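Local structure of Lmo2125 protein (Listeria monocytogenes serovar 1/2a, 5TU0) at residues I113-K122 against E327-Y336. The protein binds maltose and probably serves as the lipid-anchored solute-binding component of a carbohydrate uptake system in the cell membrane. The protein carries 2 engineered substitutions. Numbering follows the deposited sequence.
Sequences IETLVLYYNK and ELTNAVIEQY
Ile113 spreads itself over one face of the Tyr336 ring: its CB stands 3.8 Å from the ring centroid in a CH-pi contact, 20° off the ring normal. With Ile113 CG1 between the backbone N and the carbonyl carbon, Ile113 CD1 lies over CG and CD2 of Tyr336, while Ile113 CG2 meets Tyr336 CZ at 3.5 Å. A beta-branched residue suits this place, since its two arms span the ring. The phenol OH hydrogen-bonds to Asp96 and Gln99, so the ring is held both at its face and at its polar end. Glu114 points its CB away from the helix, and its side chain touches the bound maltose; its carbonyl O lies in plane at the edge of the Tyr336 ring. Thr115 divides its branches: CG2 lies 3.8 Å from Gln335 CB, while OG1 bonds to the carbonyl of Phe270. At Leu116 the backbone O is buried against Gln335 CG without a hydrogen-bonding partner; the Gln335 amide oxygen is taken by the backbone N of Ile258. Val117 CG1 rests 3.8 Å from Ala331 CB and equally far from Val332 CG2; the small alanine lets the strand come close. Val117 CG2 meets Leu328 CD1, which also lies 3.7 Å from Tyr119 OH, a hydroxyl hydrogen-bonded to Gly239 O. At the partly exposed end, the extended chains of Lys122 and Glu327 come from opposite directions to form a salt bridge, NZ to OE2 2.7 Å, with the nitrogen 35° out of the carboxylate plane; Glu327 OE1 accepts from Val255 N. Helix 327-336 runs roughly antiparallel to strand 117-121 (149°), packed near the sugar site on the mixed sheet of a periplasmic-binding-protein fold, where Val255 and Val311 of neighbouring strands 253-256 and 311-312 extend the apolar layer.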
ATOM      1  N   ILE A 113       6.681   3.023  -4.794  1.00 25.87           N
ATOM      2  CA  ILE A 113       5.458   2.250  -4.987  1.00 27.54           C
ATOM      3  C   ILE A 113       5.563   0.986  -4.171  1.00 27.80           C
ATOM      4  O   ILE A 113       6.644   0.495  -3.924  1.00 27.64           O
ATOM      5  CB  ILE A 113       5.170   1.871  -6.464  1.00 28.35           C
ATOM      6  CG1 ILE A 113       6.321   1.043  -7.081  1.00 30.15           C
ATOM      7  CG2 ILE A 113       4.900   3.134  -7.272  1.00 28.19           C
ATOM      8  CD1 ILE A 113       5.918   0.203  -8.281  1.00 30.85           C
ATOM      9  N   GLU A 114       4.422   0.488  -3.729  1.00 28.66           N
ATOM     10  CA  GLU A 114       4.377  -0.779  -3.031  1.00 31.39           C
ATOM     11  C   GLU A 114       2.983  -1.361  -3.077  1.00 30.07           C
ATOM     12  O   GLU A 114       2.015  -0.643  -3.263  1.00 26.80           O
ATOM     13  CB  GLU A 114       4.872  -0.667  -1.587  1.00 35.90           C
ATOM     14  CG  GLU A 114       4.133   0.302  -0.699  1.00 38.88           C
ATOM     15  CD  GLU A 114       4.497   0.133   0.773  1.00 45.04           C
ATOM     16  OE1 GLU A 114       5.518  -0.548   1.091  1.00 50.74           O
ATOM     17  OE2 GLU A 114       3.744   0.666   1.618  1.00 51.03           O
ATOM     18  N   THR A 115       2.904  -2.675  -2.957  1.00 26.28           N
ATOM     19  CA  THR A 115       1.631  -3.341  -2.922  1.00 26.23           C
ATOM     20  C   THR A 115       1.882  -4.713  -2.328  1.00 25.82           C
ATOM     21  O   THR A 115       3.038  -5.102  -2.093  1.00 25.52           O
ATOM     22  CB  THR A 115       0.978  -3.454  -4.323  1.00 26.63           C
ATOM     23  OG1 THR A 115      -0.358  -3.959  -4.193  1.00 28.46           O
ATOM     24  CG2 THR A 115       1.757  -4.377  -5.244  1.00 27.79           C
ATOM     25  N   LEU A 116       0.802  -5.423  -2.074  1.00 25.35           N
ATOM     26  CA  LEU A 116       0.868  -6.762  -1.532  1.00 25.19           C
ATOM     27  C   LEU A 116       1.454  -7.750  -2.535  1.00 25.22           C
ATOM     28  O   LEU A 116       1.272  -7.622  -3.742  1.00 24.20           O
ATOM     29  CB  LEU A 116      -0.514  -7.230  -1.085  1.00 25.42           C
ATOM     30  CG  LEU A 116      -1.158  -6.507   0.089  1.00 26.49           C
ATOM     31  CD1 LEU A 116      -2.493  -7.168   0.410  1.00 26.81           C
ATOM     32  CD2 LEU A 116      -0.267  -6.519   1.316  1.00 27.38           C
ATOM     33  N   VAL A 117       2.132  -8.758  -2.000  1.00 25.41           N
ATOM     34  CA  VAL A 117       2.794  -9.775  -2.791  1.00 25.85           C
ATOM     35  C   VAL A 117       2.598 -11.126  -2.107  1.00 25.06           C
ATOM     36  O   VAL A 117       2.016 -11.202  -1.017  1.00 25.47           O
ATOM     37  CB  VAL A 117       4.316  -9.470  -2.948  1.00 26.47           C
ATOM     38  CG1 VAL A 117       4.536  -8.148  -3.685  1.00 27.68           C
ATOM     39  CG2 VAL A 117       5.028  -9.421  -1.600  1.00 27.52           C
ATOM     40  N   LEU A 118       3.069 -12.185  -2.751  1.00 25.57           N
ATOM     41  CA  LEU A 118       3.017 -13.526  -2.152  1.00 25.28           C
ATOM     42  C   LEU A 118       4.427 -13.925  -1.693  1.00 26.64           C
ATOM     43  O   LEU A 118       5.355 -14.031  -2.517  1.00 27.58           O
ATOM     44  CB  LEU A 118       2.532 -14.564  -3.160  1.00 25.49           C
ATOM     45  CG  LEU A 118       2.403 -15.981  -2.593  1.00 25.60           C
ATOM     46  CD1 LEU A 118       1.118 -16.099  -1.781  1.00 25.60           C
ATOM     47  CD2 LEU A 118       2.445 -17.046  -3.677  1.00 26.87           C
ATOM     48  N   TYR A 119       4.599 -14.110  -0.388  1.00 27.10           N
ATOM     49  CA  TYR A 119       5.854 -14.627   0.160  1.00 27.89           C
ATOM     50  C   TYR A 119       5.695 -16.119   0.248  1.00 28.64           C
ATOM     51  O   TYR A 119       4.605 -16.593   0.568  1.00 28.39           O
ATOM     52  CB  TYR A 119       6.111 -14.128   1.575  1.00 28.34           C
ATOM     53  CG  TYR A 119       6.523 -12.692   1.666  1.00 28.59           C
ATOM     54  CD1 TYR A 119       7.844 -12.326   1.445  1.00 29.00           C
ATOM     55  CD2 TYR A 119       5.608 -11.702   2.025  1.00 27.38           C
ATOM     56  CE1 TYR A 119       8.239 -11.008   1.535  1.00 29.91           C
ATOM     57  CE2 TYR A 119       5.996 -10.386   2.135  1.00 27.88           C
ATOM     58  CZ  TYR A 119       7.314 -10.041   1.885  1.00 29.03           C
ATOM     59  OH  TYR A 119       7.707  -8.739   1.969  1.00 30.22           O
ATOM     60  N   TYR A 120       6.753 -16.869  -0.047  1.00 29.68           N
ATOM     61  CA  TYR A 120       6.698 -18.337   0.105  1.00 29.81           C
ATOM     62  C   TYR A 120       8.040 -18.832   0.612  1.00 30.70           C
ATOM     63  O   TYR A 120       9.073 -18.147   0.489  1.00 31.07           O
ATOM     64  CB  TYR A 120       6.273 -19.067  -1.191  1.00 30.09           C
ATOM     65  CG  TYR A 120       7.307 -19.082  -2.290  1.00 31.21           C
ATOM     66  CD1 TYR A 120       7.505 -17.971  -3.100  1.00 31.64           C
ATOM     67  CD2 TYR A 120       8.087 -20.222  -2.530  1.00 32.93           C
ATOM     68  CE1 TYR A 120       8.461 -17.986  -4.098  1.00 32.94           C
ATOM     69  CE2 TYR A 120       9.043 -20.242  -3.536  1.00 33.50           C
ATOM     70  CZ  TYR A 120       9.221 -19.118  -4.314  1.00 34.23           C
ATOM     71  OH  TYR A 120      10.165 -19.120  -5.310  1.00 38.54           O
ATOM     72  N   ASN A 121       8.012 -20.011   1.199  1.00 30.25           N
ATOM     73  CA  ASN A 121       9.197 -20.617   1.771  1.00 32.08           C
ATOM     74  C   ASN A 121       9.805 -21.609   0.783  1.00 33.11           C
ATOM     75  O   ASN A 121       9.202 -22.660   0.505  1.00 32.67           O
ATOM     76  CB  ASN A 121       8.813 -21.305   3.074  1.00 32.22           C
ATOM     77  CG  ASN A 121      10.015 -21.713   3.891  1.00 34.19           C
ATOM     78  OD1 ASN A 121      11.097 -21.982   3.347  1.00 35.73           O
ATOM     79  ND2 ASN A 121       9.835 -21.776   5.206  1.00 34.64           N
ATOM     80  N   LYS A 122      10.999 -21.274   0.262  1.00 33.71           N
ATOM     81  CA  LYS A 122      11.693 -22.123  -0.700  1.00 34.95           C
ATOM     82  C   LYS A 122      12.130 -23.477  -0.121  1.00 36.56           C
ATOM     83  O   LYS A 122      12.417 -24.413  -0.882  1.00 36.88           O
ATOM     84  CB  LYS A 122      12.893 -21.398  -1.317  1.00 36.04           C
ATOM     85  CG  LYS A 122      12.557 -20.102  -2.040  1.00 35.58           C
ATOM     86  CD  LYS A 122      13.773 -19.592  -2.793  1.00 36.87           C
ATOM     87  CE  LYS A 122      13.493 -18.316  -3.536  1.00 36.67           C
ATOM     88  NZ  LYS A 122      14.719 -17.874  -4.241  1.00 38.43           N
ATOM     89  N   GLU A 327      13.886 -10.705  -5.930  1.00 37.80           N
ATOM     90  CA  GLU A 327      12.530 -11.241  -5.947  1.00 37.88           C
ATOM     91  C   GLU A 327      11.449 -10.309  -5.416  1.00 35.41           C
ATOM     92  O   GLU A 327      10.399 -10.202  -6.028  1.00 34.18           O
ATOM     93  CB  GLU A 327      12.463 -12.594  -5.256  1.00 38.22           C
ATOM     94  CG  GLU A 327      13.359 -13.607  -5.942  1.00 40.48           C
ATOM     95  CD  GLU A 327      13.124 -15.021  -5.482  1.00 41.63           C
ATOM     96  OE1 GLU A 327      12.197 -15.246  -4.686  1.00 41.42           O
ATOM     97  OE2 GLU A 327      13.868 -15.910  -5.938  1.00 43.27           O
ATOM     98  N   LEU A 328      11.698  -9.639  -4.293  1.00 35.35           N
ATOM     99  CA  LEU A 328      10.683  -8.746  -3.719  1.00 34.29           C
ATOM    100  C   LEU A 328      10.378  -7.606  -4.685  1.00 32.94           C
ATOM    101  O   LEU A 328       9.215  -7.277  -4.939  1.00 31.33           O
ATOM    102  CB  LEU A 328      11.116  -8.196  -2.357  1.00 34.81           C
ATOM    103  CG  LEU A 328      10.124  -7.208  -1.715  1.00 34.86           C
ATOM    104  CD1 LEU A 328       8.753  -7.858  -1.509  1.00 34.72           C
ATOM    105  CD2 LEU A 328      10.688  -6.654  -0.411  1.00 34.85           C
ATOM    106  N   THR A 329      11.437  -7.031  -5.236  1.00 32.36           N
ATOM    107  CA  THR A 329      11.319  -5.948  -6.199  1.00 31.67           C
ATOM    108  C   THR A 329      10.541  -6.382  -7.435  1.00 32.09           C
ATOM    109  O   THR A 329       9.645  -5.660  -7.872  1.00 32.12           O
ATOM    110  CB  THR A 329      12.698  -5.446  -6.634  1.00 32.05           C
ATOM    111  OG1 THR A 329      13.454  -5.089  -5.467  1.00 32.18           O
ATOM    112  CG2 THR A 329      12.559  -4.240  -7.562  1.00 32.06           C
ATOM    113  N   ASN A 330      10.863  -7.563  -7.974  1.00 33.33           N
ATOM    114  CA  ASN A 330      10.174  -8.092  -9.157  1.00 34.22           C
ATOM    115  C   ASN A 330       8.683  -8.330  -8.878  1.00 33.14           C
ATOM    116  O   ASN A 330       7.835  -7.973  -9.696  1.00 32.96           O
ATOM    117  CB  ASN A 330      10.797  -9.419  -9.641  1.00 36.33           C
ATOM    118  CG  ASN A 330      12.175  -9.247 -10.268  1.00 38.49           C
ATOM    119  OD1 ASN A 330      12.611  -8.141 -10.590  1.00 40.04           O
ATOM    120  ND2 ASN A 330      12.861 -10.354 -10.450  1.00 40.46           N
ATOM    121  N   ALA A 331       8.388  -8.947  -7.733  1.00 32.17           N
ATOM    122  CA  ALA A 331       6.995  -9.214  -7.327  1.00 31.99           C
ATOM    123  C   ALA A 331       6.187  -7.929  -7.184  1.00 30.18           C
ATOM    124  O   ALA A 331       5.069  -7.839  -7.673  1.00 29.82           O
ATOM    125  CB  ALA A 331       6.956  -9.993  -6.030  1.00 32.18           C
ATOM    126  N   VAL A 332       6.754  -6.943  -6.501  1.00 29.64           N
ATOM    127  CA  VAL A 332       6.097  -5.644  -6.340  1.00 28.54           C
ATOM    128  C   VAL A 332       5.845  -4.974  -7.680  1.00 28.17           C
ATOM    129  O   VAL A 332       4.744  -4.510  -7.934  1.00 26.89           O
ATOM    130  CB  VAL A 332       6.915  -4.684  -5.438  1.00 28.70           C
ATOM    131  CG1 VAL A 332       6.366  -3.245  -5.504  1.00 28.44           C
ATOM    132  CG2 VAL A 332       6.905  -5.197  -4.015  1.00 29.03           C
ATOM    133  N   ILE A 333       6.850  -4.945  -8.550  1.00 28.67           N
ATOM    134  CA  ILE A 333       6.688  -4.315  -9.870  1.00 29.10           C
ATOM    135  C   ILE A 333       5.588  -4.997 -10.695  1.00 29.49           C
ATOM    136  O   ILE A 333       4.752  -4.324 -11.321  1.00 27.68           O
ATOM    137  CB  ILE A 333       8.025  -4.307 -10.648  1.00 30.04           C
ATOM    138  CG1 ILE A 333       9.024  -3.357  -9.959  1.00 29.92           C
ATOM    139  CG2 ILE A 333       7.804  -3.888 -12.095  1.00 30.92           C
ATOM    140  CD1 ILE A 333      10.446  -3.441 -10.491  1.00 31.02           C
ATOM    141  N   GLU A 334       5.607  -6.332 -10.688  1.00 30.45           N
ATOM    142  CA  GLU A 334       4.645  -7.120 -11.447  1.00 31.93           C
ATOM    143  C   GLU A 334       3.246  -6.973 -10.887  1.00 29.77           C
ATOM    144  O   GLU A 334       2.303  -6.731 -11.633  1.00 28.77           O
ATOM    145  CB  GLU A 334       5.052  -8.602 -11.440  1.00 35.78           C
ATOM    146  CG  GLU A 334       4.185  -9.521 -12.285  1.00 38.63           C
ATOM    147  CD  GLU A 334       4.186  -9.159 -13.762  1.00 41.23           C
ATOM    148  OE1 GLU A 334       5.226  -8.681 -14.276  1.00 42.04           O
ATOM    149  OE2 GLU A 334       3.136  -9.379 -14.410  1.00 44.25           O
ATOM    150  N   GLN A 335       3.115  -7.093  -9.574  1.00 28.73           N
ATOM    151  CA  GLN A 335       1.796  -6.999  -8.949  1.00 28.23           C
ATOM    152  C   GLN A 335       1.214  -5.582  -9.059  1.00 27.66           C
ATOM    153  O   GLN A 335       0.010  -5.403  -9.231  1.00 26.17           O
ATOM    154  CB  GLN A 335       1.846  -7.440  -7.488  1.00 28.05           C
ATOM    155  CG  GLN A 335       0.473  -7.596  -6.874  1.00 27.81           C
ATOM    156  CD  GLN A 335      -0.338  -8.677  -7.563  1.00 29.49           C
ATOM    157  OE1 GLN A 335       0.166  -9.756  -7.860  1.00 29.94           O
ATOM    158  NE2 GLN A 335      -1.600  -8.388  -7.818  1.00 31.48           N
ATOM    159  N   TYR A 336       2.079  -4.577  -9.008  1.00 28.20           N
ATOM    160  CA  TYR A 336       1.615  -3.184  -9.077  1.00 27.95           C
ATOM    161  C   TYR A 336       0.839  -2.908 -10.374  1.00 27.38           C
ATOM    162  O   TYR A 336      -0.055  -2.060 -10.396  1.00 26.19           O
ATOM    163  CB  TYR A 336       2.803  -2.225  -8.911  1.00 28.90           C
ATOM    164  CG  TYR A 336       2.413  -0.826  -8.544  1.00 28.23           C
ATOM    165  CD1 TYR A 336       2.104  -0.496  -7.221  1.00 28.27           C
ATOM    166  CD2 TYR A 336       2.374   0.174  -9.497  1.00 29.05           C
ATOM    167  CE1 TYR A 336       1.768   0.800  -6.871  1.00 28.21           C
ATOM    168  CE2 TYR A 336       2.040   1.465  -9.156  1.00 28.80           C
ATOM    169  CZ  TYR A 336       1.729   1.766  -7.849  1.00 28.20           C
ATOM    170  OH  TYR A 336       1.391   3.058  -7.543  1.00 30.33           O
TER